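Local atomic coordinates of family 88 glycosyl hydrolase (Bacteroides thetaiotaomicron, PDB entry 5NOA), a protein that probably acts as a family 88 unsaturated uronyl hydrolase and comes from a gut bacterium studied for breaking down gum arabic and related arabinogalactans. Residues A[253-256]-A[257-260]; A[306-310]-A[311-315]. All coordinates share one frame; numbering follows the deposited sequence.

Contact 1 of 2, residues A[253-256]-A[257-260]; sequences YIDR and FRTL
Arg-258 runs back alongside Ile-254, one helical turn earlier, both side chains heading out from the helix in the same direction. Arg-258 CG is anti to the carbonyl carbon (chi1 -70°), which folds the start of the chain back over the preceding turn: Arg-258 CB is 3.6 Å from Ile-254 O, and Arg-258 CG comes to 3.3 Å of that same oxygen. The chain is then extended through CD to NE, which donates to the carbonyl oxygen of Phe-307. Beyond it, Arg-258 CZ sits 3.3 Å from Ile-254 CG2, the methyl lying over the centre of one face of the guanidinium. Arg-258 NH1 donates to a water 3.0 Å away, placed at the guanidinium edge and in its plane, and this water in turn donates to Asp-255 OD1 at 2.8 Å. Carboxylate and guanidinium, their planes 40° apart, are therefore joined through water and not by a direct salt bridge; Asp-255 OD1 also pairs with Gln-251. All of this lies on helix 250-266 of the mainly helical six-hairpin, (alpha/alpha)6, fold, as in other family 88 enzymes. Regular i to i+4 bonds run along its backbone, with Phe-257, Ile-254 and Leu-260 turned to helix 226-242. Further round the helix, Arg-256, its chain bent at chi2 and chi3, brings NH1 to Thr-259 OG1 at 3.2 Å, a bond of 148° at the hydrogen. The hydroxyl also bonds with Tyr-197 OH. Arg-256 forms a cation-pi contact with Tyr-197, and its NE a salt bridge with Asp-193.

Contact 2 of 2, residues A[306-310]-A[311-315]; sequences GFLDS and AHYQP
Leu-308 stands roughly perpendicular to Tyr-313, lying against one ring face with Leu-308 CB 3.7 Å from Tyr-313 CD2 and Leu-308 CD1 over the ring. His-312 CD2 covers the opposite face, 3.5 Å above the ring plane, while Asp-309 O sits at the ring edge, 3.2 Å from Tyr-313 CD2. With CG anti to the carbonyl carbon (chi1 -69°), the tyrosine ring is swung back towards the residues before the helix; it also packs on Leu-299 and Val-303 of helix 289-304 and on Lys-262 and Ala-265 of helix 250-266. With an alanine in its place, Leu-308 would probably lose the ring it packs on, and a gap would be likely to open toward these two helices. The carboxylate of Asp-309 and the imidazole of His-312 have their planes 55° apart. Asp-309 OD1 accepts from His-312 N at 3.2 Å, the donor standing 57° out of the carboxylate plane, and the same N-H makes a weak second bond to Asp-309 O. Tyr-313 N donates to that oxygen at 3.0 Å, and Gln-314 N to Ser-310 O. Asp-309 is thus the N-cap of helix 310-328, and Leu-308 just before it, paired with Tyr-313 in the first turn, completes a hydrophobic staple.

Overall arrangement
Along the chain the two contacts come in series, neither nested nor crossing, and each is a local link within a continuous run of residues. Contact 1 falls inside helix 250-266. The chain then passes through helix 289-304 and turns in the loop that contact 2 closes at the start of helix 310-328. Their centres are about 13 Å apart, and they meet directly: Ile-254 CD1 packs on Phe-307 CE1 at 3.6 Å, and Phe-257 CE2 on Leu-308 CG at 3.8 Å. The loop before the later helix thereby lies against helix 250-266, tying three helices of the six-hairpin fold together.

Contact 1 of 2, residues A[253-256]-A[257-260]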
ATOM      1  N   TYR A 253       9.150 -14.764   1.295  1.00 10.45           N
ATOM      2  CA  TYR A 253       8.288 -13.611   1.539  1.00  9.12           C
ATOM      3  C   TYR A 253       7.926 -13.485   2.993  1.00  8.47           C
ATOM      4  O   TYR A 253       7.936 -12.385   3.555  1.00  9.35           O
ATOM      5  CB  TYR A 253       7.014 -13.657   0.710  1.00  9.57           C
ATOM      6  CG  TYR A 253       7.233 -13.884  -0.758  1.00  9.41           C
ATOM      7  CD1 TYR A 253       8.331 -13.360  -1.445  1.00 12.56           C
ATOM      8  CD2 TYR A 253       6.394 -14.677  -1.462  1.00  9.71           C
ATOM      9  CE1 TYR A 253       8.517 -13.614  -2.799  1.00 12.47           C
ATOM     10  CE2 TYR A 253       6.548 -14.922  -2.810  1.00 10.83           C
ATOM     11  CZ  TYR A 253       7.618 -14.370  -3.480  1.00  9.97           C
ATOM     12  OH  TYR A 253       7.786 -14.588  -4.825  1.00 11.48           O
ATOM     13  N   ILE A 254       7.623 -14.621   3.640  1.00  8.22           N
ATOM     14  CA  ILE A 254       7.308 -14.612   5.053  1.00  8.47           C
ATOM     15  C   ILE A 254       8.498 -14.105   5.841  1.00  8.54           C
ATOM     16  O   ILE A 254       8.343 -13.266   6.760  1.00  9.26           O
ATOM     17  CB  ILE A 254       6.897 -16.022   5.535  1.00  9.36           C
ATOM     18  CG1 ILE A 254       5.566 -16.448   4.866  1.00  9.55           C
ATOM     19  CG2 ILE A 254       6.859 -16.098   7.053  1.00  9.90           C
ATOM     20  CD1 ILE A 254       5.199 -17.885   5.083  1.00 10.11           C
ATOM     21  N   ASP A 255       9.675 -14.619   5.501  1.00  9.20           N
ATOM     22  CA  ASP A 255      10.886 -14.244   6.231  1.00  9.95           C
ATOM     23  C   ASP A 255      11.137 -12.740   6.141  1.00  9.25           C
ATOM     24  O   ASP A 255      11.463 -12.092   7.132  1.00  9.75           O
ATOM     25  CB  ASP A 255      12.116 -15.018   5.733  1.00 12.40           C
ATOM     26  CG  ASP A 255      12.150 -16.484   6.184  1.00 15.29           C
ATOM     27  OD1 ASP A 255      11.312 -16.883   7.009  1.00 19.15           O
ATOM     28  OD2 ASP A 255      13.012 -17.235   5.662  1.00 21.69           O
ATOM     29  N   ARG A 256      10.982 -12.185   4.942  1.00  8.39           N
ATOM     30  CA  ARG A 256      11.172 -10.746   4.787  1.00  8.90           C
ATOM     31  C   ARG A 256      10.091  -9.939   5.484  1.00  8.40           C
ATOM     32  O   ARG A 256      10.365  -8.895   6.064  1.00  9.43           O
ATOM     33  CB  ARG A 256      11.251 -10.358   3.310  1.00  9.90           C
ATOM     34  CG  ARG A 256      11.460  -8.884   3.044  1.00 11.03           C
ATOM     35  CD  ARG A 256      12.732  -8.272   3.582  1.00 12.61           C
ATOM     36  NE  ARG A 256      13.880  -8.756   2.842  1.00 13.68           N
ATOM     37  CZ  ARG A 256      14.801  -9.575   3.302  1.00 15.52           C
ATOM     38  NH1 ARG A 256      14.741 -10.096   4.554  1.00 16.82           N
ATOM     39  NH2 ARG A 256      15.771  -9.945   2.489  1.00 15.46           N
ATOM     40  N   PHE A 257       8.857 -10.392   5.391  1.00  7.99           N
ATOM     41  CA  PHE A 257       7.772  -9.731   6.112  1.00  7.53           C
ATOM     42  C   PHE A 257       8.078  -9.664   7.609  1.00  7.58           C
ATOM     43  O   PHE A 257       7.907  -8.623   8.213  1.00  8.16           O
ATOM     44  CB  PHE A 257       6.482 -10.483   5.838  1.00  7.68           C
ATOM     45  CG  PHE A 257       5.265  -9.880   6.445  1.00  7.56           C
ATOM     46  CD1 PHE A 257       4.768  -8.675   6.024  1.00  8.30           C
ATOM     47  CD2 PHE A 257       4.526 -10.586   7.363  1.00  9.69           C
ATOM     48  CE1 PHE A 257       3.597  -8.142   6.549  1.00  9.17           C
ATOM     49  CE2 PHE A 257       3.372 -10.055   7.901  1.00 11.08           C
ATOM     50  CZ  PHE A 257       2.916  -8.833   7.498  1.00 10.14           C
ATOM     51  N   ARG A 258       8.558 -10.770   8.168  1.00  8.12           N
ATOM     52  CA  ARG A 258       8.873 -10.781   9.583  1.00  8.31           C
ATOM     53  C   ARG A 258      10.033  -9.851   9.941  1.00  8.78           C
ATOM     54  O   ARG A 258       9.975  -9.193  10.989  1.00  9.91           O
ATOM     55  CB  ARG A 258       9.182 -12.189  10.067  1.00  9.26           C
ATOM     56  CG  ARG A 258       7.925 -13.064  10.070  1.00 10.96           C
ATOM     57  CD  ARG A 258       8.245 -14.363  10.742  1.00 13.67           C
ATOM     58  NE  ARG A 258       7.181 -15.320  10.726  1.00 14.47           N
ATOM     59  CZ  ARG A 258       7.274 -16.574  10.317  1.00 12.71           C
ATOM     60  NH1 ARG A 258       8.402 -17.122   9.885  1.00 15.65           N
ATOM     61  NH2 ARG A 258       6.180 -17.294  10.385  1.00 14.49           N
ATOM     62  N   THR A 259      11.077  -9.804   9.093  1.00  8.68           N
ATOM     63  CA  THR A 259      12.226  -8.932   9.401  1.00 11.01           C
ATOM     64  C   THR A 259      11.823  -7.459   9.313  1.00  9.43           C
ATOM     65  O   THR A 259      12.143  -6.633  10.181  1.00 10.41           O
ATOM     66  CB  THR A 259      13.459  -9.210   8.511  1.00 12.18           C
ATOM     67  OG1 THR A 259      13.276  -8.873   7.098  1.00 15.54           O
ATOM     68  CG2 THR A 259      13.924 -10.593   8.686  1.00 13.62           C
ATOM     69  N   LEU A 260      11.082  -7.141   8.271  1.00  8.51           N
ATOM     70  CA  LEU A 260      10.621  -5.761   8.086  1.00  8.31           C
ATOM     71  C   LEU A 260       9.679  -5.348   9.213  1.00  7.45           C
ATOM     72  O   LEU A 260       9.817  -4.262   9.780  1.00  8.30           O
ATOM     73  CB  LEU A 260       9.933  -5.647   6.733  1.00  9.00           C
ATOM     74  CG  LEU A 260       9.429  -4.287   6.334  1.00 10.05           C
ATOM     75  CD1 LEU A 260      10.541  -3.272   6.289  1.00 11.96           C
ATOM     76  CD2 LEU A 260       8.673  -4.339   5.018  1.00 11.29           C
TER
HETATM   77  O   HOH W   1      11.141 -15.900   9.592  1.00 22.23           O

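Contact 2 of 2, residues A[306-310]-A[311-315]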
ATOM      1  N   GLY A 306      -1.282 -14.883  11.307  1.00 10.34           N
ATOM      2  CA  GLY A 306      -0.434 -15.910  11.846  1.00 11.20           C
ATOM      3  C   GLY A 306       1.016 -15.864  11.452  1.00 11.07           C
ATOM      4  O   GLY A 306       1.731 -16.841  11.609  1.00 12.65           O
ATOM      5  N   PHE A 307       1.445 -14.719  10.963  1.00 10.51           N
ATOM      6  CA  PHE A 307       2.844 -14.524  10.594  1.00 10.27           C
ATOM      7  C   PHE A 307       3.665 -13.753  11.588  1.00 10.83           C
ATOM      8  O   PHE A 307       4.895 -13.873  11.576  1.00 13.95           O
ATOM      9  CB  PHE A 307       2.905 -13.869   9.225  1.00 10.94           C
ATOM     10  CG  PHE A 307       2.279 -14.695   8.163  1.00 10.71           C
ATOM     11  CD1 PHE A 307       2.873 -15.881   7.759  1.00 13.24           C
ATOM     12  CD2 PHE A 307       1.076 -14.333   7.603  1.00 11.51           C
ATOM     13  CE1 PHE A 307       2.281 -16.668   6.801  1.00 14.85           C
ATOM     14  CE2 PHE A 307       0.470 -15.125   6.645  1.00 13.82           C
ATOM     15  CZ  PHE A 307       1.078 -16.288   6.240  1.00 14.36           C
ATOM     16  N   LEU A 308       3.011 -12.954  12.425  1.00 10.72           N
ATOM     17  CA  LEU A 308       3.677 -12.079  13.383  1.00 10.69           C
ATOM     18  C   LEU A 308       3.250 -12.387  14.788  1.00 11.05           C
ATOM     19  O   LEU A 308       2.108 -12.775  15.006  1.00 14.52           O
ATOM     20  CB  LEU A 308       3.376 -10.581  13.088  1.00 10.61           C
ATOM     21  CG  LEU A 308       3.802 -10.095  11.713  1.00 10.41           C
ATOM     22  CD1 LEU A 308       3.417  -8.630  11.584  1.00 10.25           C
ATOM     23  CD2 LEU A 308       5.289 -10.295  11.470  1.00 10.87           C
ATOM     24  N   ASP A 309       4.162 -12.200  15.723  1.00 10.58           N
ATOM     25  CA  ASP A 309       3.958 -12.528  17.132  1.00 11.32           C
ATOM     26  C   ASP A 309       2.917 -11.595  17.768  1.00 10.76           C
ATOM     27  O   ASP A 309       3.152 -10.404  17.914  1.00 11.96           O
ATOM     28  CB  ASP A 309       5.321 -12.406  17.817  1.00 12.79           C
ATOM     29  CG  ASP A 309       5.342 -12.779  19.302  1.00 16.07           C
ATOM     30  OD1 ASP A 309       4.406 -12.454  20.028  1.00 19.19           O
ATOM     31  OD2 ASP A 309       6.380 -13.340  19.733  1.00 18.20           O
ATOM     32  N   SER A 310       1.764 -12.122  18.162  1.00 13.48           N
ATOM     33  CA  SER A 310       0.679 -11.287  18.722  1.00 15.27           C
ATOM     34  C   SER A 310       1.085 -10.417  19.880  1.00 15.10           C
ATOM     35  O   SER A 310       0.786  -9.229  19.928  1.00 17.01           O
ATOM     36  CB  SER A 310      -0.482 -12.162  19.170  1.00 20.28           C
ATOM     37  OG  SER A 310      -0.980 -12.856  18.056  1.00 27.34           O
ATOM     38  N   ALA A 311       1.719 -11.042  20.873  1.00 16.45           N
ATOM     39  CA  ALA A 311       2.100 -10.351  22.106  1.00 18.57           C
ATOM     40  C   ALA A 311       3.105  -9.227  21.842  1.00 17.30           C
ATOM     41  O   ALA A 311       3.072  -8.199  22.508  1.00 19.14           O
ATOM     42  CB  ALA A 311       2.657 -11.333  23.127  1.00 21.73           C
ATOM     43  N   HIS A 312       4.014  -9.440  20.892  1.00 15.77           N
ATOM     44  CA  HIS A 312       5.054  -8.469  20.586  1.00 14.99           C
ATOM     45  C   HIS A 312       4.447  -7.281  19.829  1.00 12.40           C
ATOM     46  O   HIS A 312       4.753  -6.122  20.130  1.00 14.97           O
ATOM     47  CB  HIS A 312       6.167  -9.104  19.736  1.00 15.65           C
ATOM     48  CG  HIS A 312       7.311  -8.187  19.408  1.00 15.26           C
ATOM     49  ND1 HIS A 312       8.427  -8.048  20.207  1.00 19.26           N
ATOM     50  CD2 HIS A 312       7.513  -7.390  18.335  1.00 17.57           C
ATOM     51  CE1 HIS A 312       9.255  -7.185  19.642  1.00 19.40           C
ATOM     52  NE2 HIS A 312       8.723  -6.775  18.503  1.00 18.40           N
ATOM     53  N   TYR A 313       3.594  -7.545  18.849  1.00 10.58           N
ATOM     54  CA  TYR A 313       3.161  -6.503  17.916  1.00 10.35           C
ATOM     55  C   TYR A 313       1.878  -5.822  18.340  1.00  9.85           C
ATOM     56  O   TYR A 313       1.667  -4.677  17.943  1.00 10.37           O
ATOM     57  CB  TYR A 313       3.052  -7.028  16.497  1.00 10.24           C
ATOM     58  CG  TYR A 313       4.396  -7.353  15.912  1.00  9.00           C
ATOM     59  CD1 TYR A 313       5.209  -6.341  15.421  1.00  9.70           C
ATOM     60  CD2 TYR A 313       4.879  -8.651  15.826  1.00  9.67           C
ATOM     61  CE1 TYR A 313       6.436  -6.622  14.863  1.00 10.72           C
ATOM     62  CE2 TYR A 313       6.109  -8.944  15.278  1.00 10.26           C
ATOM     63  CZ  TYR A 313       6.912  -7.910  14.802  1.00 10.39           C
ATOM     64  OH  TYR A 313       8.119  -8.168  14.260  1.00 11.84           O
ATOM     65  N   GLN A 314       0.979  -6.494  19.052  1.00 10.20           N
ATOM     66  CA  GLN A 314      -0.299  -5.841  19.355  1.00 10.68           C
ATOM     67  C   GLN A 314      -0.139  -4.502  20.089  1.00 10.93           C
ATOM     68  O   GLN A 314      -0.825  -3.538  19.742  1.00 10.74           O
ATOM     69  CB  GLN A 314      -1.261  -6.763  20.110  1.00 11.02           C
ATOM     70  CG  GLN A 314      -2.697  -6.290  19.981  1.00 10.20           C
ATOM     71  CD  GLN A 314      -3.221  -6.260  18.561  1.00 10.52           C
ATOM     72  OE1 GLN A 314      -3.118  -7.252  17.842  1.00 11.94           O
ATOM     73  NE2 GLN A 314      -3.812  -5.138  18.155  1.00 11.29           N
ATOM     74  N   PRO A 315       0.799  -4.379  21.050  1.00 11.27           N
ATOM     75  CA  PRO A 315       0.937  -3.080  21.704  1.00 12.43           C
ATOM     76  C   PRO A 315       1.367  -1.949  20.763  1.00 11.24           C
ATOM     77  O   PRO A 315       0.965  -0.806  20.947  1.00 11.44           O
ATOM     78  CB  PRO A 315       1.995  -3.343  22.780  1.00 13.58           C
ATOM     79  CG  PRO A 315       1.843  -4.782  23.103  1.00 13.21           C
ATOM     80  CD  PRO A 315       1.562  -5.411  21.774  1.00 12.43           C
TER